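Local coordinates for protein agmatinase (Deinococcus radiodurans, PDB 1WOH) that probably hydrolyses agmatine to putrescine and urea, as a binuclear manganese enzyme of the arginase family, at residues V36-A41 / H121-P126; N223-V228 / G269-E274. All coordinates share one frame; numbering follows the deposited sequence.

Interaction 1 of 2, residues V36-A41 / H121-P126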
loop_
_atom_site.group_PDB
_atom_site.type_symbol
_atom_site.label_atom_id
_atom_site.label_comp_id
_atom_site.label_asym_id
_atom_site.label_seq_id
_atom_site.Cartn_x
_atom_site.Cartn_y
_atom_site.Cartn_z
ATOM N N VAL A 36 -0.939 20.466 15.931
ATOM C CA VAL A 36 -0.764 19.734 17.179
ATOM C C VAL A 36 -0.639 18.253 16.809
ATOM O O VAL A 36 -1.617 17.503 16.866
ATOM C CB VAL A 36 -1.978 19.927 18.111
ATOM C CG1 VAL A 36 -1.679 19.316 19.477
ATOM C CG2 VAL A 36 -2.314 21.417 18.242
ATOM N N PRO A 37 0.578 17.817 16.423
ATOM C CA PRO A 37 0.894 16.440 16.018
ATOM C C PRO A 37 0.968 15.479 17.195
ATOM O O PRO A 37 2.011 14.891 17.473
ATOM C CB PRO A 37 2.228 16.601 15.289
ATOM C CG PRO A 37 2.894 17.675 16.080
ATOM C CD PRO A 37 1.778 18.675 16.335
ATOM N N PHE A 38 -0.171 15.323 17.860
ATOM C CA PHE A 38 -0.297 14.486 19.048
ATOM C C PHE A 38 -1.347 13.408 18.806
ATOM O O PHE A 38 -2.503 13.728 18.548
ATOM C CB PHE A 38 -0.729 15.389 20.211
ATOM C CG PHE A 38 -0.889 14.685 21.526
ATOM C CD1 PHE A 38 0.138 14.700 22.462
ATOM C CD2 PHE A 38 -2.086 14.049 21.852
ATOM C CE1 PHE A 38 -0.024 14.099 23.712
ATOM C CE2 PHE A 38 -2.263 13.441 23.102
ATOM C CZ PHE A 38 -1.225 13.470 24.034
ATOM N N ASP A 39 -0.956 12.138 18.895
ATOM C CA ASP A 39 -1.916 11.059 18.694
ATOM C C ASP A 39 -1.794 9.911 19.695
ATOM O O ASP A 39 -2.375 8.842 19.488
ATOM C CB ASP A 39 -1.839 10.504 17.252
ATOM C CG ASP A 39 -0.538 9.759 16.953
ATOM O OD1 ASP A 39 0.264 9.508 17.879
ATOM O OD2 ASP A 39 -0.325 9.408 15.768
ATOM N N ILE A 40 -1.088 10.131 20.805
ATOM C CA ILE A 40 -0.932 9.050 21.772
ATOM C C ILE A 40 -2.124 8.814 22.703
ATOM O O ILE A 40 -2.093 7.901 23.539
ATOM C CB ILE A 40 0.345 9.239 22.622
ATOM C CG1 ILE A 40 0.319 10.596 23.328
ATOM C CG2 ILE A 40 1.576 9.123 21.734
ATOM C CD1 ILE A 40 1.468 10.781 24.305
ATOM N N ALA A 41 -3.181 9.609 22.558
ATOM C CA ALA A 41 -4.354 9.443 23.405
ATOM C C ALA A 41 -5.478 8.637 22.753
ATOM O O ALA A 41 -6.470 8.320 23.406
ATOM C CB ALA A 41 -4.885 10.819 23.849
ATOM N N HIS A 121 -8.434 13.554 18.834
ATOM C CA HIS A 121 -9.389 14.490 19.417
ATOM C C HIS A 121 -9.074 15.032 20.809
ATOM O O HIS A 121 -9.604 16.076 21.209
ATOM C CB HIS A 121 -10.796 13.891 19.403
ATOM C CG HIS A 121 -11.866 14.913 19.174
ATOM N ND1 HIS A 121 -13.097 14.602 18.636
ATOM C CD2 HIS A 121 -11.865 16.254 19.363
ATOM C CE1 HIS A 121 -13.805 15.710 18.498
ATOM N NE2 HIS A 121 -13.081 16.727 18.930
ATOM N N SER A 122 -8.206 14.353 21.547
ATOM C CA SER A 122 -7.881 14.827 22.882
ATOM C C SER A 122 -7.282 16.233 22.852
ATOM O O SER A 122 -7.321 16.943 23.857
ATOM C CB SER A 122 -6.906 13.873 23.578
ATOM O OG SER A 122 -5.562 14.169 23.236
ATOM N N VAL A 123 -6.739 16.647 21.708
ATOM C CA VAL A 123 -6.141 17.977 21.625
ATOM C C VAL A 123 -7.165 19.110 21.767
ATOM O O VAL A 123 -6.795 20.244 22.089
ATOM C CB VAL A 123 -5.348 18.171 20.304
ATOM C CG1 VAL A 123 -4.277 17.091 20.176
ATOM C CG2 VAL A 123 -6.294 18.155 19.113
ATOM N N SER A 124 -8.443 18.815 21.535
ATOM C CA SER A 124 -9.487 19.836 21.645
ATOM C C SER A 124 -9.571 20.401 23.061
ATOM O O SER A 124 -9.944 21.556 23.248
ATOM C CB SER A 124 -10.854 19.272 21.256
ATOM O OG SER A 124 -10.879 18.870 19.900
ATOM N N TYR A 125 -9.224 19.591 24.056
ATOM C CA TYR A 125 -9.273 20.059 25.436
ATOM C C TYR A 125 -8.280 21.200 25.680
ATOM O O TYR A 125 -8.689 22.309 26.028
ATOM C CB TYR A 125 -9.035 18.893 26.408
ATOM C CG TYR A 125 -8.673 19.320 27.818
ATOM C CD1 TYR A 125 -9.369 20.347 28.458
ATOM C CD2 TYR A 125 -7.630 18.698 28.508
ATOM C CE1 TYR A 125 -9.032 20.752 29.756
ATOM C CE2 TYR A 125 -7.284 19.093 29.810
ATOM C CZ TYR A 125 -7.988 20.120 30.423
ATOM O OH TYR A 125 -7.643 20.532 31.694
ATOM N N PRO A 126 -6.968 20.959 25.492
ATOM C CA PRO A 126 -6.021 22.054 25.727
ATOM C C PRO A 126 -6.209 23.244 24.790
ATOM O O PRO A 126 -5.912 24.382 25.153
ATOM C CB PRO A 126 -4.655 21.378 25.586
ATOM C CG PRO A 126 -4.925 20.207 24.691
ATOM C CD PRO A 126 -6.257 19.701 25.194
#
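Val36, Phe38 and Ala41 pack against Ser122 and Val123 in a small, buried and largely apolar contact between two turns of chain at the C-terminal ends of the strands of the parallel sheet. One partner is the loop leaving strand 31-36; the other is the 3-10 turn 121-123 leading into helix 124-128. The link is made by van der Waals contact.

Val123 does most of the work through one methyl, CG1; chi1 of -57° sets it anti to the carbonyl carbon, where it meets Val36 and Phe38. It presses on Val36 CG1 at 3.5 Å, closer than carbons usually pack, while Phe38 CB stands 3.9 Å from the same Val123 CG1. One methyl thus bears on both loop residues, whose side chains run past it in the opposite direction. The Phe38 ring, with CG anti to the backbone N (chi1 -179°), extends alongside Ser122. Its CE2 approaches Ser122 OG obliquely to 3.4 Å, and Ala41 CB closes on the same Ser122 OG at 3.5 Å, so the ring carbon and the methyl both crowd the loop-facing side of the hydroxyl.

Between the residues that touch, Pro37 centres an inverse gamma turn, in which Phe38 N bonds weakly to Val36 O. Asp120, just before the 3-10 turn, ties the two sides with its carboxylate, OD1 taking Ser122 N and OD2 taking Ala41 N. His121, a ligand of the first manganese, starts the turn. Helix 93-108 supports Val36 through Ile100 and Phe38 through Ala96, while Val123 also rests on Val273 of strand 266-273.

Interaction 2 of 2, residues N223-V228 / G269-E274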
loop_
_atom_site.group_PDB
_atom_site.type_symbol
_atom_site.label_atom_id
_atom_site.label_comp_id
_atom_site.label_asym_id
_atom_site.label_seq_id
_atom_site.Cartn_x
_atom_site.Cartn_y
_atom_site.Cartn_z
ATOM N N ASN A 223 -20.998 32.860 20.280
ATOM C CA ASN A 223 -19.571 32.798 19.997
ATOM C C ASN A 223 -19.387 31.300 19.814
ATOM O O ASN A 223 -19.588 30.529 20.753
ATOM C CB ASN A 223 -18.743 33.279 21.185
ATOM C CG ASN A 223 -18.819 34.773 21.370
ATOM O OD1 ASN A 223 -18.681 35.530 20.407
ATOM N ND2 ASN A 223 -19.025 35.212 22.607
ATOM N N VAL A 224 -19.019 30.895 18.607
ATOM C CA VAL A 224 -18.874 29.482 18.300
ATOM C C VAL A 224 -17.478 29.001 17.922
ATOM O O VAL A 224 -16.754 29.649 17.167
ATOM C CB VAL A 224 -19.854 29.093 17.160
ATOM C CG1 VAL A 224 -19.590 27.655 16.685
ATOM C CG2 VAL A 224 -21.287 29.239 17.646
ATOM N N TYR A 225 -17.114 27.850 18.480
ATOM C CA TYR A 225 -15.850 27.190 18.191
ATOM C C TYR A 225 -16.290 25.943 17.432
ATOM O O TYR A 225 -17.185 25.224 17.888
ATOM C CB TYR A 225 -15.157 26.780 19.491
ATOM C CG TYR A 225 -13.888 25.976 19.313
ATOM C CD1 TYR A 225 -12.634 26.585 19.390
ATOM C CD2 TYR A 225 -13.941 24.596 19.116
ATOM C CE1 TYR A 225 -11.459 25.837 19.287
ATOM C CE2 TYR A 225 -12.777 23.839 19.007
ATOM C CZ TYR A 225 -11.544 24.462 19.097
ATOM O OH TYR A 225 -10.396 23.708 19.017
ATOM N N PHE A 226 -15.693 25.707 16.267
ATOM C CA PHE A 226 -16.017 24.538 15.446
ATOM C C PHE A 226 -15.006 23.433 15.716
ATOM O O PHE A 226 -13.803 23.667 15.637
ATOM C CB PHE A 226 -15.914 24.872 13.950
ATOM C CG PHE A 226 -17.046 25.700 13.409
ATOM C CD1 PHE A 226 -16.782 26.776 12.569
ATOM C CD2 PHE A 226 -18.366 25.372 13.680
ATOM C CE1 PHE A 226 -17.818 27.515 11.999
ATOM C CE2 PHE A 226 -19.414 26.103 13.118
ATOM C CZ PHE A 226 -19.138 27.178 12.274
ATOM N N SER A 227 -15.485 22.236 16.044
ATOM C CA SER A 227 -14.583 21.107 16.227
ATOM C C SER A 227 -15.019 20.076 15.204
ATOM O O SER A 227 -16.126 19.549 15.281
ATOM C CB SER A 227 -14.678 20.500 17.628
ATOM O OG SER A 227 -13.806 19.381 17.712
ATOM N N VAL A 228 -14.157 19.802 14.232
ATOM C CA VAL A 228 -14.488 18.836 13.200
ATOM C C VAL A 228 -13.653 17.572 13.321
ATOM O O VAL A 228 -12.448 17.588 13.077
ATOM C CB VAL A 228 -14.269 19.419 11.784
ATOM C CG1 VAL A 228 -14.627 18.361 10.728
ATOM C CG2 VAL A 228 -15.127 20.670 11.600
ATOM N N GLY A 269 -12.929 30.099 16.321
ATOM C CA GLY A 269 -11.864 29.165 16.019
ATOM C C GLY A 269 -12.398 27.863 15.461
ATOM O O GLY A 269 -13.605 27.618 15.460
ATOM N N LEU A 270 -11.488 27.023 14.982
ATOM C CA LEU A 270 -11.866 25.733 14.419
ATOM C C LEU A 270 -10.732 24.735 14.543
ATOM O O LEU A 270 -9.566 25.096 14.372
ATOM C CB LEU A 270 -12.228 25.896 12.936
ATOM C CG LEU A 270 -12.419 24.620 12.102
ATOM C CD1 LEU A 270 -13.356 24.891 10.940
ATOM C CD2 LEU A 270 -11.062 24.118 11.603
ATOM N N ASP A 271 -11.062 23.488 14.874
ATOM C CA ASP A 271 -10.035 22.460 14.909
ATOM C C ASP A 271 -10.466 21.346 13.971
ATOM O O ASP A 271 -11.659 21.134 13.741
ATOM C CB ASP A 271 -9.716 21.951 16.344
ATOM C CG ASP A 271 -10.836 21.131 16.991
ATOM O OD1 ASP A 271 -11.543 20.365 16.305
ATOM O OD2 ASP A 271 -10.973 21.228 18.235
ATOM N N LEU A 272 -9.483 20.689 13.372
ATOM C CA LEU A 272 -9.714 19.600 12.425
ATOM C C LEU A 272 -8.906 18.459 13.013
ATOM O O LEU A 272 -7.671 18.494 12.989
ATOM C CB LEU A 272 -9.177 20.005 11.047
ATOM C CG LEU A 272 -9.516 19.136 9.825
ATOM C CD1 LEU A 272 -8.835 17.780 9.934
ATOM C CD2 LEU A 272 -11.021 18.968 9.724
ATOM N N VAL A 273 -9.602 17.456 13.543
ATOM C CA VAL A 273 -8.933 16.345 14.217
ATOM C C VAL A 273 -9.232 14.925 13.734
ATOM O O VAL A 273 -10.168 14.687 12.975
ATOM C CB VAL A 273 -9.243 16.385 15.740
ATOM C CG1 VAL A 273 -8.848 17.736 16.325
ATOM C CG2 VAL A 273 -10.727 16.133 15.982
ATOM N N GLU A 274 -8.393 13.997 14.194
ATOM C CA GLU A 274 -8.507 12.565 13.912
ATOM C C GLU A 274 -8.230 12.091 12.483
ATOM O O GLU A 274 -8.545 10.960 12.126
ATOM C CB GLU A 274 -9.880 12.068 14.374
ATOM C CG GLU A 274 -10.097 12.125 15.896
ATOM C CD GLU A 274 -9.419 10.988 16.657
ATOM O OE1 GLU A 274 -9.163 9.931 16.048
ATOM O OE2 GLU A 274 -9.160 11.145 17.876
#
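Tyr225 and Ser227 of strand 223-228 grip the carboxylate of Asp271 on strand 269-273, one on each oxygen. The Tyr225 hydroxyl donates to Asp271 OD2 at 2.7 Å, meeting it on the anti side and out of the carboxylate plane, with the ring and carboxylate planes 76° apart. Ser227 OG donates to the syn lone pair of Asp271 OD1 at 2.8 Å. Asp271 chi1 of 69° sets CG between the backbone N and carbonyl carbon, swinging the carboxylate toward the neighbouring strand. Ser124 OG also bonds Asp271 OD2, and Ser227 OG bonds His121 NE2, so Ser227 is a second-shell residue of manganese-binding His121, positioned in turn by Asp271. A phenylalanine in place of Tyr225 lacks the hydroxyl and would probably leave Asp271 OD2 relying on Ser124, its carboxylate less firmly held.

Backbone bonds form a regular parallel ladder. Phe226 N donates to Gly269 O at 2.9 Å and Phe226 O accepts from Asp271 N; two residues on, Val228 N meets Asp271 O and Val228 O takes Val273 N. Leu270 CA adds a C-H...O contact to Phe226 O at 3.1 Å. The strands run 9° from parallel and, with helix 251-264 between them in sequence, form a beta-alpha-beta unit in the middle of the arginase-type alpha/beta sheet.

Apolar packing occupies the face opposite Asp271. Phe226 CB lies 4.0 Å from Leu270 CD1, and Val228 CG1 touches Leu272 CD2 at 3.8 Å where the two side chains cross obliquely. Helix 284-302 covers this face, with Leu292 on Val228, Thr296 on Leu270, and Met289 and Val293 on Leu272.

Overall arrangement
Interaction 1 closes before interaction 2 opens along the chain, and their centres lie about 13 Å apart in one alpha/beta domain. Both are built around one parallel sheet: interaction 2 pairs two of its strands, interaction 1 the segments that follow two others. Strand 114-118, which precedes 121-126, sits between 31-36 and 266-273, and 223-229 follows next. Interaction 2 lies near the centre of the folded chain, interaction 1 beyond the C-terminal strand ends. They meet directly where His121 N probably hydrogen-bonds Glu274 OE2 at 2.7 Å, and His121 CD2 packs on Val273 CG2. Interaction 2 thus braces manganese-binding His121 from the sheet side, while interaction 1 joins the following residues to the loop after strand 31-36.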